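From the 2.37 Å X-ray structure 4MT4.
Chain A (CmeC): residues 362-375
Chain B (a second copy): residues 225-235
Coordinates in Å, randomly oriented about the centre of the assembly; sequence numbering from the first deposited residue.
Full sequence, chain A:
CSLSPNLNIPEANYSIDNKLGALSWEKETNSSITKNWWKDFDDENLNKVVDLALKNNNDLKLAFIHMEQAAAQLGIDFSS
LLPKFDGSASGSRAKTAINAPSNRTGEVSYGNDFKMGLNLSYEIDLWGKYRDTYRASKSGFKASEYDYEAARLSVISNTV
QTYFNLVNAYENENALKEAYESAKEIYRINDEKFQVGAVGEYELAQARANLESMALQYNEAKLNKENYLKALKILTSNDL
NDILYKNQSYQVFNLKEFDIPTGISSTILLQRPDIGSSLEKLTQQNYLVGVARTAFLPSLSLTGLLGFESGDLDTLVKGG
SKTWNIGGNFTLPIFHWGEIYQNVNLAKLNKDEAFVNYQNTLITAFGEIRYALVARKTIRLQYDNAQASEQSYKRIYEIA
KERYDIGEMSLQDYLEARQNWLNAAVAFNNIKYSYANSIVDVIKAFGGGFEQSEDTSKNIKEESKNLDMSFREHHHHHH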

# COMPACT_ATOMS: atom_id res chain seq x y z
N LEU A 362 -9.48 16.66 4.87
CA LEU A 362 -9.49 17.99 5.47
C LEU A 362 -8.57 18.06 6.70
O LEU A 362 -7.77 18.98 6.83
CB LEU A 362 -10.91 18.39 5.87
CG LEU A 362 -11.55 19.54 5.09
CD1 LEU A 362 -13.00 19.73 5.52
CD2 LEU A 362 -10.76 20.82 5.30
N ILE A 363 -8.71 17.07 7.58
CA ILE A 363 -7.92 17.02 8.81
C ILE A 363 -6.43 16.93 8.52
O ILE A 363 -5.62 17.65 9.11
CB ILE A 363 -8.33 15.82 9.69
CG1 ILE A 363 -9.82 15.88 10.03
CG2 ILE A 363 -7.50 15.78 10.96
CD1 ILE A 363 -10.27 17.19 10.63
N THR A 364 -6.07 16.03 7.61
CA THR A 364 -4.67 15.81 7.25
C THR A 364 -4.06 17.06 6.62
O THR A 364 -2.93 17.43 6.93
CB THR A 364 -4.53 14.63 6.26
OG1 THR A 364 -5.04 13.44 6.87
CG2 THR A 364 -3.08 14.41 5.88
N ALA A 365 -4.83 17.72 5.76
CA ALA A 365 -4.37 18.95 5.10
C ALA A 365 -4.04 20.03 6.12
O ALA A 365 -2.98 20.64 6.06
CB ALA A 365 -5.43 19.44 4.12
N PHE A 366 -4.97 20.27 7.05
CA PHE A 366 -4.77 21.25 8.11
C PHE A 366 -3.61 20.86 9.02
O PHE A 366 -2.97 21.72 9.62
CB PHE A 366 -6.05 21.42 8.92
CG PHE A 366 -7.00 22.44 8.35
CD1 PHE A 366 -7.54 22.27 7.08
CD2 PHE A 366 -7.36 23.56 9.08
CE1 PHE A 366 -8.41 23.20 6.56
CE2 PHE A 366 -8.24 24.49 8.56
CZ PHE A 366 -8.76 24.32 7.30
N GLY A 367 -3.36 19.56 9.13
CA GLY A 367 -2.25 19.07 9.91
C GLY A 367 -0.94 19.34 9.19
O GLY A 367 0.05 19.72 9.81
N GLU A 368 -0.95 19.16 7.88
CA GLU A 368 0.22 19.43 7.06
C GLU A 368 0.57 20.92 7.05
O GLU A 368 1.74 21.29 7.11
CB GLU A 368 0.01 18.95 5.62
CG GLU A 368 -0.06 17.44 5.47
CD GLU A 368 -0.43 17.01 4.06
OE1 GLU A 368 -0.69 17.89 3.21
OE2 GLU A 368 -0.47 15.79 3.80
N ILE A 369 -0.46 21.76 6.96
CA ILE A 369 -0.28 23.21 6.94
C ILE A 369 0.36 23.71 8.23
O ILE A 369 1.25 24.56 8.21
CB ILE A 369 -1.62 23.94 6.70
CG1 ILE A 369 -2.17 23.61 5.31
CG2 ILE A 369 -1.45 25.44 6.85
CD1 ILE A 369 -3.50 24.25 5.02
N ARG A 370 -0.10 23.18 9.36
CA ARG A 370 0.44 23.58 10.66
C ARG A 370 1.92 23.26 10.76
O ARG A 370 2.73 24.14 11.09
CB ARG A 370 -0.30 22.89 11.80
CG ARG A 370 0.28 23.23 13.17
CD ARG A 370 -0.32 22.39 14.28
NE ARG A 370 0.03 22.92 15.60
CZ ARG A 370 -0.65 22.65 16.71
NH1 ARG A 370 -1.72 21.87 16.67
NH2 ARG A 370 -0.26 23.17 17.87
N TYR A 371 2.29 22.02 10.48
CA TYR A 371 3.67 21.59 10.63
C TYR A 371 4.58 22.31 9.65
O TYR A 371 5.66 22.77 10.02
CB TYR A 371 3.80 20.07 10.43
CG TYR A 371 5.22 19.58 10.65
CD1 TYR A 371 5.71 19.38 11.94
CD2 TYR A 371 6.06 19.32 9.58
CE1 TYR A 371 7.00 18.93 12.15
CE2 TYR A 371 7.35 18.87 9.78
CZ TYR A 371 7.82 18.68 11.07
OH TYR A 371 9.10 18.24 11.28
N ALA A 372 4.14 22.42 8.40
CA ALA A 372 4.95 23.05 7.35
C ALA A 372 5.29 24.50 7.69
O ALA A 372 6.40 24.96 7.44
CB ALA A 372 4.23 22.98 6.02
N LEU A 373 4.32 25.22 8.25
CA LEU A 373 4.52 26.61 8.63
C LEU A 373 5.47 26.73 9.82
O LEU A 373 6.36 27.57 9.83
CB LEU A 373 3.18 27.28 8.96
CG LEU A 373 2.28 27.57 7.76
CD1 LEU A 373 0.96 28.17 8.22
CD2 LEU A 373 2.98 28.50 6.78
N VAL A 374 5.26 25.87 10.82
CA VAL A 374 6.10 25.90 12.01
C VAL A 374 7.51 25.42 11.69
O VAL A 374 8.49 25.98 12.18
CB VAL A 374 5.51 25.03 13.14
CG1 VAL A 374 6.45 24.99 14.33
CG2 VAL A 374 4.15 25.56 13.56
N ALA A 375 7.61 24.38 10.86
CA ALA A 375 8.91 23.84 10.48
C ALA A 375 9.75 24.86 9.73
O ALA A 375 10.95 24.99 9.96
CB ALA A 375 8.74 22.59 9.63
N LYS B 225 8.81 17.80 18.51
CA LYS B 225 7.61 17.92 19.32
C LYS B 225 6.41 18.27 18.46
O LYS B 225 5.31 17.74 18.65
CB LYS B 225 7.82 18.97 20.42
CG LYS B 225 6.70 19.06 21.44
CD LYS B 225 5.68 20.13 21.08
CE LYS B 225 6.34 21.48 20.85
NZ LYS B 225 5.34 22.56 20.62
N GLU B 226 6.62 19.17 17.51
CA GLU B 226 5.55 19.59 16.60
C GLU B 226 5.11 18.46 15.69
O GLU B 226 3.95 18.41 15.27
CB GLU B 226 6.01 20.79 15.76
CG GLU B 226 5.99 22.11 16.51
CD GLU B 226 4.58 22.57 16.83
OE1 GLU B 226 3.67 22.33 16.01
OE2 GLU B 226 4.39 23.18 17.90
N ASN B 227 6.02 17.54 15.39
CA ASN B 227 5.72 16.40 14.53
C ASN B 227 4.75 15.43 15.19
O ASN B 227 3.86 14.89 14.53
CB ASN B 227 7.00 15.67 14.14
CG ASN B 227 6.75 14.53 13.17
OD1 ASN B 227 6.58 14.75 11.97
ND2 ASN B 227 6.73 13.30 13.68
N TYR B 228 4.92 15.22 16.49
CA TYR B 228 4.07 14.30 17.23
C TYR B 228 2.80 14.99 17.71
O TYR B 228 1.80 14.33 17.99
CB TYR B 228 4.83 13.71 18.42
CG TYR B 228 5.82 12.64 18.03
CD1 TYR B 228 5.39 11.40 17.57
CD2 TYR B 228 7.19 12.86 18.13
CE1 TYR B 228 6.29 10.42 17.21
CE2 TYR B 228 8.10 11.88 17.77
CZ TYR B 228 7.64 10.66 17.31
OH TYR B 228 8.53 9.68 16.96
N LEU B 229 2.84 16.31 17.79
CA LEU B 229 1.64 17.08 18.11
C LEU B 229 0.67 16.99 16.95
O LEU B 229 -0.53 16.75 17.14
CB LEU B 229 1.98 18.54 18.41
CG LEU B 229 1.29 19.18 19.63
CD1 LEU B 229 1.36 20.70 19.55
CD2 LEU B 229 -0.15 18.71 19.77
N LYS B 230 1.19 17.18 15.74
CA LYS B 230 0.40 17.03 14.52
C LYS B 230 -0.20 15.64 14.41
O LYS B 230 -1.37 15.48 14.08
CB LYS B 230 1.27 17.32 13.29
CG LYS B 230 0.69 16.76 11.99
CD LYS B 230 1.75 16.69 10.89
CE LYS B 230 1.22 15.95 9.67
NZ LYS B 230 2.27 15.79 8.62
N ALA B 231 0.62 14.63 14.71
CA ALA B 231 0.19 13.24 14.65
C ALA B 231 -0.97 12.96 15.60
O ALA B 231 -1.88 12.20 15.27
CB ALA B 231 1.36 12.31 14.95
N LEU B 232 -0.94 13.58 16.77
CA LEU B 232 -1.98 13.37 17.77
C LEU B 232 -3.28 14.09 17.37
O LEU B 232 -4.37 13.58 17.61
CB LEU B 232 -1.51 13.84 19.14
CG LEU B 232 -2.45 13.51 20.30
CD1 LEU B 232 -2.60 12.00 20.45
CD2 LEU B 232 -1.97 14.14 21.60
N LYS B 233 -3.14 15.27 16.77
CA LYS B 233 -4.29 16.05 16.33
C LYS B 233 -5.06 15.33 15.23
O LYS B 233 -6.29 15.25 15.28
CB LYS B 233 -3.84 17.43 15.83
CG LYS B 233 -3.28 18.33 16.91
CD LYS B 233 -4.31 18.61 17.99
CE LYS B 233 -3.77 19.56 19.04
NZ LYS B 233 -4.74 19.74 20.16
N ILE B 234 -4.34 14.80 14.25
CA ILE B 234 -4.94 14.09 13.13
C ILE B 234 -5.69 12.85 13.61
O ILE B 234 -6.70 12.45 13.03
CB ILE B 234 -3.87 13.69 12.09
CG1 ILE B 234 -3.25 14.95 11.46
CG2 ILE B 234 -4.46 12.82 10.99
CD1 ILE B 234 -2.26 14.65 10.35
N LEU B 235 -5.21 12.25 14.69
CA LEU B 235 -5.79 11.02 15.21
C LEU B 235 -7.07 11.23 16.03
O LEU B 235 -7.90 10.33 16.13
CB LEU B 235 -4.76 10.27 16.07
CG LEU B 235 -3.69 9.45 15.37
CD1 LEU B 235 -2.64 8.98 16.36
CD2 LEU B 235 -4.30 8.26 14.64

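Two nearly antiparallel helices from neighbouring copies of CmeC pack side by side through van der Waals contact, with one long salt bridge and no hydrogen bond between them. Their axes cross at 163° and come within 9.4 Å, and the two stretches together bury 632 Å² of surface, with Arg A370 and Tyr A371 the most covered (90 Å² each), then Glu B226 and Lys B230 (78 Å² each). The register repeats every four residues, about one helical turn: Ile A363 lies across from Ile B234, Gly A367 from Lys B230 and Tyr A371 from Glu B226.

The backbones come closest at Gly A367, whose CA is 5.7 Å from CA of Lys B230. Glycine suits this place because a CB in the ideal position would lie 2.9 Å from CD1 of Ile B234, a clash. The space is used by Ile B234, whose CA-to-CB bond points sideways but whose end comes nearer, so that CD1 lies 4.1 Å from CA of Thr A364. Ile A363 completes this apolar end, its CG2 3.8 Å from CA of Ile B234 and 4.2 Å from CG2 of the same residue. Branching at CB gives each isoleucine a methyl close to its own backbone, and these two CG2 atoms meet across the contact.

Lys B230 runs extended, with all four chi angles t, and contributes mainly its methylene chain. Its CD packs 3.6 Å from O of Gly A367 and 4.0 Å from CB of Tyr A371, while the long chain carries NZ on to 4.3 Å from CG of Glu A368.

Arg A370, also extended, reaches across the flank of the other helix. Its NH2 approaches CD1 of Leu B229 at 3.4 Å, and its NH1 lies 3.9 Å from CG of Lys B233; both nitrogens are hydrogen-bonded elsewhere in the structure. The salt bridge joins NE of Arg A370 to OE1 of Glu B226 at 3.7 Å. Because the oxygen lies well out of the guanidinium plane, no N-H points at it, and the attraction is one of charge alone. OE2 of Glu B226 accepts a hydrogen bond from NZ of Lys B225 at 2.9 Å.

The ring of Tyr A371 meets the B helix mainly with its CD1 and CE1 side; a large aromatic can touch backbone and side chain at once. OD1 of Asn B227 lies over one face and O of Glu B226 at the edge, while CE1 of Tyr A371 comes within 3.7 Å of N of Asn B227. Nearby, Val A374 brings CG1 to 3.6 Å from CG of Glu B226, packing a compact methyl group against the aliphatic part of a charged side chain.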